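Local coordinates for Hpr(Ser) kinase (Coxiella burnetii, PDB 3TQF), which probably uses ATP to phosphorylate a serine of the phosphocarrier protein HPr and also removes that phosphate, as HPr kinase/phosphatases do, at residues A[9-14]-A[47-52]; A[15-20]-A[94-99]; A[57-62]-A[90-95]. All coordinates share one frame; numbering follows the deposited sequence.

Contact 1: residues A[9-14]-A[47-52]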
# COMPACT_ATOMS: atom_id res chain seq x y z
N ALA A 9 2.00 7.94 22.87
CA ALA A 9 2.37 7.11 21.73
C ALA A 9 1.18 6.25 21.30
O ALA A 9 0.16 6.21 21.99
CB ALA A 9 3.56 6.21 22.09
N ASN A 10 1.31 5.59 20.16
CA ASN A 10 0.37 4.56 19.76
C ASN A 10 0.93 3.22 20.20
O ASN A 10 2.15 3.03 20.18
CB ASN A 10 0.13 4.57 18.26
CG ASN A 10 -0.40 5.90 17.75
OD1 ASN A 10 -0.93 6.70 18.52
ND2 ASN A 10 -0.26 6.13 16.45
N PHE A 11 0.06 2.30 20.59
CA PHE A 11 0.49 1.00 21.10
C PHE A 11 -0.25 -0.10 20.36
O PHE A 11 -1.47 -0.19 20.43
CB PHE A 11 0.23 0.92 22.61
CG PHE A 11 0.90 -0.24 23.29
CD1 PHE A 11 2.19 -0.63 22.96
CD2 PHE A 11 0.25 -0.92 24.31
CE1 PHE A 11 2.80 -1.69 23.61
CE2 PHE A 11 0.86 -1.98 24.97
CZ PHE A 11 2.13 -2.37 24.62
N LEU A 12 0.51 -0.92 19.64
CA LEU A 12 -0.04 -2.00 18.82
C LEU A 12 0.63 -3.31 19.20
O LEU A 12 1.77 -3.32 19.66
CB LEU A 12 0.21 -1.70 17.34
CG LEU A 12 -0.29 -0.35 16.82
CD1 LEU A 12 0.62 0.18 15.74
CD2 LEU A 12 -1.72 -0.46 16.31
N VAL A 13 -0.09 -4.42 19.01
CA VAL A 13 0.52 -5.73 19.10
C VAL A 13 0.84 -6.18 17.67
O VAL A 13 -0.06 -6.26 16.84
CB VAL A 13 -0.39 -6.75 19.80
CG1 VAL A 13 0.30 -8.12 19.87
CG2 VAL A 13 -0.75 -6.27 21.20
N ILE A 14 2.12 -6.42 17.41
CA ILE A 14 2.61 -6.83 16.09
C ILE A 14 3.51 -8.04 16.24
O ILE A 14 4.57 -7.95 16.86
CB ILE A 14 3.43 -5.72 15.42
CG1 ILE A 14 2.64 -4.41 15.36
CG2 ILE A 14 3.84 -6.16 14.03
CD1 ILE A 14 3.45 -3.23 14.83
N ASP A 47 -2.88 7.43 20.58
CA ASP A 47 -2.50 8.66 21.29
C ASP A 47 -1.84 8.48 22.66
O ASP A 47 -0.67 8.83 22.81
CB ASP A 47 -3.69 9.62 21.43
CG ASP A 47 -3.28 10.97 22.00
OD1 ASP A 47 -2.23 11.51 21.56
OD2 ASP A 47 -3.99 11.50 22.89
N VAL A 48 -2.57 7.99 23.65
CA VAL A 48 -2.06 7.91 25.03
C VAL A 48 -2.22 6.51 25.62
O VAL A 48 -3.19 5.82 25.34
CB VAL A 48 -2.77 8.93 25.94
CG1 VAL A 48 -2.40 8.71 27.40
CG2 VAL A 48 -2.42 10.34 25.52
N ILE A 49 -1.24 6.10 26.43
CA ILE A 49 -1.19 4.76 27.01
C ILE A 49 -0.98 4.82 28.51
O ILE A 49 -0.10 5.55 28.98
CB ILE A 49 0.00 3.96 26.45
CG1 ILE A 49 0.10 4.09 24.94
CG2 ILE A 49 -0.11 2.50 26.80
CD1 ILE A 49 1.44 3.68 24.42
N ASP A 50 -1.76 4.06 29.27
CA ASP A 50 -1.48 3.85 30.68
C ASP A 50 -0.41 2.77 30.81
O ASP A 50 -0.50 1.74 30.14
CB ASP A 50 -2.73 3.44 31.46
CG ASP A 50 -3.79 4.54 31.49
OD1 ASP A 50 -3.60 5.60 30.85
OD2 ASP A 50 -4.82 4.33 32.16
N LEU A 51 0.58 3.01 31.66
CA LEU A 51 1.67 2.07 31.88
C LEU A 51 1.70 1.62 33.34
O LEU A 51 1.32 2.38 34.24
CB LEU A 51 3.02 2.71 31.53
CG LEU A 51 3.27 3.14 30.08
CD1 LEU A 51 4.62 3.83 29.99
CD2 LEU A 51 3.22 1.97 29.11
N LYS A 52 2.15 0.39 33.58
CA LYS A 52 2.34 -0.12 34.94
C LYS A 52 3.30 -1.30 34.97
O LYS A 52 3.55 -1.93 33.94
CB LYS A 52 0.99 -0.53 35.55
CG LYS A 52 0.30 -1.67 34.81
CD LYS A 52 -1.01 -2.07 35.49
CE LYS A 52 -1.78 -3.09 34.64
NZ LYS A 52 -3.01 -3.58 35.31
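Ala9 and Asn10 meet Asp47 where two strands of the mixed β-sheet of the HPr kinase C-terminal domain begin, a domain of the PEP-carboxykinase clan. Strands 10-14 and 48-52 are not paired with each other. They diverge from this point, and the contact is confined to residues 9-11 and 47-49.

One good hydrogen bond and one weak one hold the polar end. The Asp47 N-H points to the side-chain oxygen of Asn10, with N to OD1 at 2.9 Å and a fairly straight N-H...O angle of 160°; the donor is tilted 21° from the amide plane. CG of Asn10 stands beside its own backbone N (chi1 -59°), and although CB leads away from 47-52, OD1 comes back to the turn. Ala9 N gives a weak, bent bond to Asp47 O at 2.8 Å; the same carbonyl also takes a hydrogen bond from His8 ND1.

The surroundings of Asn10 suggest a link to nucleotide binding. Its side chain touches Ser33 of helix 29-38 and Lys29 at its start, the latter part of a sequence that resembles a P-loop, and lies about 5 Å from a bound phosphate ion, probably of crystallisation origin but consistent with a phosphate pocket.

The apolar part is carried by Ile49, whose side chain reaches across the gap between the diverging strands. Its CD1 lies 3.5 Å from Phe11 CB, at the root of the aromatic side chain, and 4.0 Å from Ala9 CB. The Phe11 and Ile49 side chains cross at about a right angle. Leu20 of strand 17-23 packs against both, making this part of the buried interior of the domain. CG1 of Ile49 comes within 3.6 Å of Ala9 O.

Contact 2: residues A[15-20]-A[94-99]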
# COMPACT_ATOMS: atom_id res chain seq x y z
N ASP A 15 3.09 -9.16 15.65
CA ASP A 15 3.84 -10.41 15.71
C ASP A 15 4.19 -10.78 17.15
O ASP A 15 5.33 -11.10 17.46
CB ASP A 15 5.11 -10.31 14.85
CG ASP A 15 5.80 -11.65 14.63
OD1 ASP A 15 5.12 -12.70 14.68
OD2 ASP A 15 7.03 -11.65 14.41
N LYS A 16 3.19 -10.70 18.03
CA LYS A 16 3.34 -10.98 19.47
C LYS A 16 4.08 -9.89 20.27
O LYS A 16 4.16 -9.98 21.49
CB LYS A 16 4.03 -12.34 19.73
CG LYS A 16 3.41 -13.54 19.01
CD LYS A 16 2.34 -14.24 19.85
CE LYS A 16 2.45 -15.78 19.77
NZ LYS A 16 2.67 -16.29 18.38
N MSE A 17 4.61 -8.88 19.59
CA MSE A 17 5.37 -7.80 20.23
C MSE A 17 4.51 -6.56 20.45
O MSE A 17 3.97 -5.99 19.51
CB MSE A 17 6.55 -7.38 19.34
CG MSE A 17 7.45 -8.50 18.83
SE MSE A 17 8.86 -8.92 20.08
CE MSE A 17 7.89 -10.15 21.23
N GLY A 18 4.40 -6.13 21.70
CA GLY A 18 3.83 -4.83 22.02
C GLY A 18 4.77 -3.73 21.55
O GLY A 18 5.88 -3.60 22.07
N VAL A 19 4.32 -2.95 20.58
CA VAL A 19 5.15 -1.96 19.90
C VAL A 19 4.59 -0.56 20.10
O VAL A 19 3.43 -0.30 19.78
CB VAL A 19 5.22 -2.25 18.39
CG1 VAL A 19 6.06 -1.20 17.67
CG2 VAL A 19 5.76 -3.67 18.15
N LEU A 20 5.42 0.34 20.64
CA LEU A 20 5.07 1.75 20.82
C LEU A 20 5.52 2.55 19.60
O LEU A 20 6.68 2.46 19.21
CB LEU A 20 5.77 2.31 22.06
CG LEU A 20 5.46 1.67 23.42
CD1 LEU A 20 6.41 2.19 24.48
CD2 LEU A 20 4.03 1.95 23.82
N GLU A 94 2.28 -6.56 27.06
CA GLU A 94 3.62 -6.17 27.49
C GLU A 94 4.28 -5.30 26.41
O GLU A 94 4.06 -5.52 25.22
CB GLU A 94 4.48 -7.41 27.78
CG GLU A 94 5.98 -7.13 27.97
CD GLU A 94 6.74 -8.28 28.64
OE1 GLU A 94 6.34 -9.46 28.47
OE2 GLU A 94 7.75 -8.01 29.34
N VAL A 95 5.06 -4.32 26.84
CA VAL A 95 5.81 -3.46 25.94
C VAL A 95 7.13 -4.14 25.61
O VAL A 95 7.91 -4.43 26.51
CB VAL A 95 6.12 -2.10 26.60
CG1 VAL A 95 6.99 -1.23 25.68
CG2 VAL A 95 4.84 -1.38 26.97
N HIS A 96 7.37 -4.39 24.33
CA HIS A 96 8.61 -5.05 23.89
C HIS A 96 9.54 -4.12 23.11
O HIS A 96 10.77 -4.23 23.23
CB HIS A 96 8.27 -6.26 23.02
CG HIS A 96 7.63 -7.38 23.77
ND1 HIS A 96 8.35 -8.43 24.30
CD2 HIS A 96 6.34 -7.61 24.10
CE1 HIS A 96 7.53 -9.26 24.92
NE2 HIS A 96 6.30 -8.79 24.81
N LEU A 97 8.97 -3.23 22.31
CA LEU A 97 9.75 -2.41 21.40
C LEU A 97 9.14 -1.02 21.31
O LEU A 97 7.93 -0.85 21.43
CB LEU A 97 9.77 -3.06 20.02
CG LEU A 97 10.48 -2.35 18.86
CD1 LEU A 97 11.99 -2.37 19.06
CD2 LEU A 97 10.09 -3.01 17.55
N SER A 98 10.00 -0.03 21.08
CA SER A 98 9.59 1.34 20.86
C SER A 98 10.18 1.82 19.55
O SER A 98 11.39 1.90 19.41
CB SER A 98 10.10 2.21 22.01
OG SER A 98 10.07 3.59 21.68
N ILE A 99 9.33 2.12 18.57
CA ILE A 99 9.80 2.64 17.29
C ILE A 99 9.51 4.13 17.22
O ILE A 99 8.40 4.58 17.49
CB ILE A 99 9.13 1.94 16.09
CG1 ILE A 99 9.46 0.45 16.09
CG2 ILE A 99 9.59 2.57 14.78
CD1 ILE A 99 8.68 -0.33 15.06
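Gly18, Val19 and Leu20 run beside Val95 to Ile99 as parallel β-strands, the axes of 17-20 and 94-99 approaching to 4.6 Å at 30°, with a β-bulge at His96 and Leu97. These are inner strands of the domain's mixed sheet, and 17-23 leads into the loop before helix 29-38, a strand-loop-helix arrangement that resembles a P-loop.

At the bulge Gly18 O accepts two backbone N-H groups, from His96 N at 2.8 Å and from Leu97 N at 3.1 Å; the His96 donor lies in the carbonyl plane on a lone pair. Regular pairing then resumes with Leu20 N to Leu97 O and Ile99 N to Leu20 O.

Side chains pack on both faces. Val19, Leu97 and Ile99 lie on the side of helix 141-165, with Val19 CG1 3.8 Å from Ile99 CD1; His152 and Leu148 of that helix meet Leu97 and Ile99. Leu20, on the face with Ser98, crosses Val95 at about a right angle, CD1 to CG1 at 3.7 Å, and Phe11 of strand 10-14 touches both Leu20 and Val95.

At the bulge His96 points toward strand 17-20, and Met17, present as selenomethionine, bends over its ring. The Met17 chain is folded at chi2 and again at chi3 (85°), the latter setting CE over one ring face in a CH-pi contact 3.7 Å from the centroid. The methyl is shifted toward the rim and comes nearest to ND1, with CE to His96 ND1 at 3.5 Å.

Contact 3: residues A[57-62]-A[90-95]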
# COMPACT_ATOMS: atom_id res chain seq x y z
N GLN A 57 7.17 -7.00 34.43
CA GLN A 57 6.72 -6.71 33.08
C GLN A 57 6.21 -5.28 33.01
O GLN A 57 5.47 -4.84 33.89
CB GLN A 57 5.60 -7.65 32.65
CG GLN A 57 5.98 -9.10 32.55
CD GLN A 57 4.93 -9.92 31.80
OE1 GLN A 57 3.77 -9.98 32.21
NE2 GLN A 57 5.34 -10.54 30.70
N LEU A 58 6.61 -4.57 31.96
CA LEU A 58 6.03 -3.28 31.64
C LEU A 58 4.80 -3.53 30.79
O LEU A 58 4.91 -3.88 29.62
CB LEU A 58 7.03 -2.41 30.88
CG LEU A 58 6.58 -1.00 30.50
CD1 LEU A 58 6.26 -0.17 31.74
CD2 LEU A 58 7.66 -0.32 29.69
N ILE A 59 3.62 -3.38 31.40
CA ILE A 59 2.35 -3.59 30.72
C ILE A 59 1.73 -2.24 30.33
O ILE A 59 1.69 -1.31 31.12
CB ILE A 59 1.35 -4.35 31.63
CG1 ILE A 59 1.92 -5.70 32.04
CG2 ILE A 59 0.01 -4.53 30.92
CD1 ILE A 59 2.19 -6.63 30.89
N GLY A 60 1.26 -2.16 29.09
CA GLY A 60 0.60 -0.97 28.58
C GLY A 60 -0.88 -1.23 28.34
O GLY A 60 -1.25 -2.23 27.72
N SER A 61 -1.72 -0.33 28.83
CA SER A 61 -3.17 -0.48 28.74
C SER A 61 -3.83 0.82 28.33
O SER A 61 -3.36 1.90 28.67
CB SER A 61 -3.73 -0.96 30.07
OG SER A 61 -3.04 -0.34 31.14
N CYS A 62 -4.93 0.71 27.59
CA CYS A 62 -5.67 1.86 27.08
C CYS A 62 -6.74 2.21 28.10
O CYS A 62 -7.41 1.32 28.61
CB CYS A 62 -6.31 1.50 25.74
SG CYS A 62 -6.92 2.88 24.71
N VAL A 90 -7.09 -5.25 21.64
CA VAL A 90 -6.67 -5.92 22.87
C VAL A 90 -6.61 -4.89 23.99
O VAL A 90 -6.22 -3.75 23.75
CB VAL A 90 -5.31 -6.62 22.67
CG1 VAL A 90 -4.37 -6.35 23.82
CG2 VAL A 90 -5.50 -8.12 22.45
N ASN A 91 -7.00 -5.28 25.20
CA ASN A 91 -7.07 -4.32 26.31
C ASN A 91 -5.72 -4.03 26.98
O ASN A 91 -5.54 -2.96 27.56
CB ASN A 91 -8.14 -4.72 27.35
CG ASN A 91 -7.81 -6.02 28.08
OD1 ASN A 91 -6.88 -6.74 27.73
ND2 ASN A 91 -8.59 -6.32 29.11
N GLN A 92 -4.79 -4.98 26.90
CA GLN A 92 -3.43 -4.75 27.39
C GLN A 92 -2.41 -5.71 26.77
O GLN A 92 -2.78 -6.71 26.16
CB GLN A 92 -3.37 -4.85 28.92
CG GLN A 92 -3.92 -6.14 29.50
CD GLN A 92 -3.58 -6.30 30.97
OE1 GLN A 92 -4.18 -5.65 31.84
NE2 GLN A 92 -2.63 -7.18 31.27
N HIS A 93 -1.13 -5.39 26.94
CA HIS A 93 -0.04 -6.21 26.43
C HIS A 93 1.28 -5.68 26.96
O HIS A 93 1.40 -4.50 27.29
CB HIS A 93 -0.04 -6.20 24.90
CG HIS A 93 0.77 -7.31 24.29
ND1 HIS A 93 2.13 -7.21 24.09
CD2 HIS A 93 0.40 -8.52 23.82
CE1 HIS A 93 2.57 -8.33 23.54
NE2 HIS A 93 1.54 -9.14 23.36
N GLU A 94 2.28 -6.56 27.06
CA GLU A 94 3.62 -6.17 27.49
C GLU A 94 4.28 -5.30 26.41
O GLU A 94 4.06 -5.52 25.22
CB GLU A 94 4.48 -7.41 27.78
CG GLU A 94 5.98 -7.13 27.97
CD GLU A 94 6.74 -8.28 28.64
OE1 GLU A 94 6.34 -9.46 28.47
OE2 GLU A 94 7.75 -8.01 29.34
N VAL A 95 5.06 -4.32 26.84
CA VAL A 95 5.81 -3.46 25.94
C VAL A 95 7.13 -4.14 25.61
O VAL A 95 7.91 -4.43 26.51
CB VAL A 95 6.12 -2.10 26.60
CG1 VAL A 95 6.99 -1.23 25.68
CG2 VAL A 95 4.84 -1.38 26.97
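Leu58, Ile59, Gly60 and Ser61 pair antiparallel with Gln92 to Val95, so that strand 58-61, the second arm of a β-hairpin with 48-53, is joined to the long strand 92-102 of the sheet. Gly60 and His93 form the hydrogen-bonded pair: Gly60 N to His93 O is nearly straight at 3.0 Å, and the return bond from His93 N to Gly60 O is longer, 3.3 Å. Val95 N adds a bond to Leu58 O at 2.8 Å.

Van der Waals contacts flank the ladder. CD1 of Ile59 rests 3.7 Å from Glu94 CA, while its CG2 lies against the amide end of Gln92, 3.8 Å from NE2. Leu58 CD2 packs 3.9 Å from Val95 CB, and both residues also touch Val128 of strand 126-134.

Among polar groups, Gln57 NE2 and Glu94 OE1 approach to 2.7 Å, their amide and carboxylate planes 76° apart. Cys62, just past the strand, is disulfide-bonded to Cys45. The His93 ring is fixed from within its own strand: ND1 donates to Glu94 O at 2.8 Å, on a lone pair in the carbonyl plane.

Overall arrangement
All three contacts belong to one mixed sheet, and their centres lie 7 to 9 Å apart. Contacts 1 and 2 are joined by the hairpin of strands 10-14 and 17-23, contacts 1 and 3 by the hairpin of 48-53 and 58-61, and contacts 2 and 3 share Glu94 and Val95 on strand 92-102. Along the chain the segments of contacts 1 and 2 alternate, while contact 3 opens after contact 1 has closed and ends on the same strand as contact 2. Strand 92-102 therefore links the two hairpins, with Phe11 of the first hairpin reaching Gly60 of the second and His93 of strand 92-102, and strand 17-23 leads into the loop that probably binds phosphate.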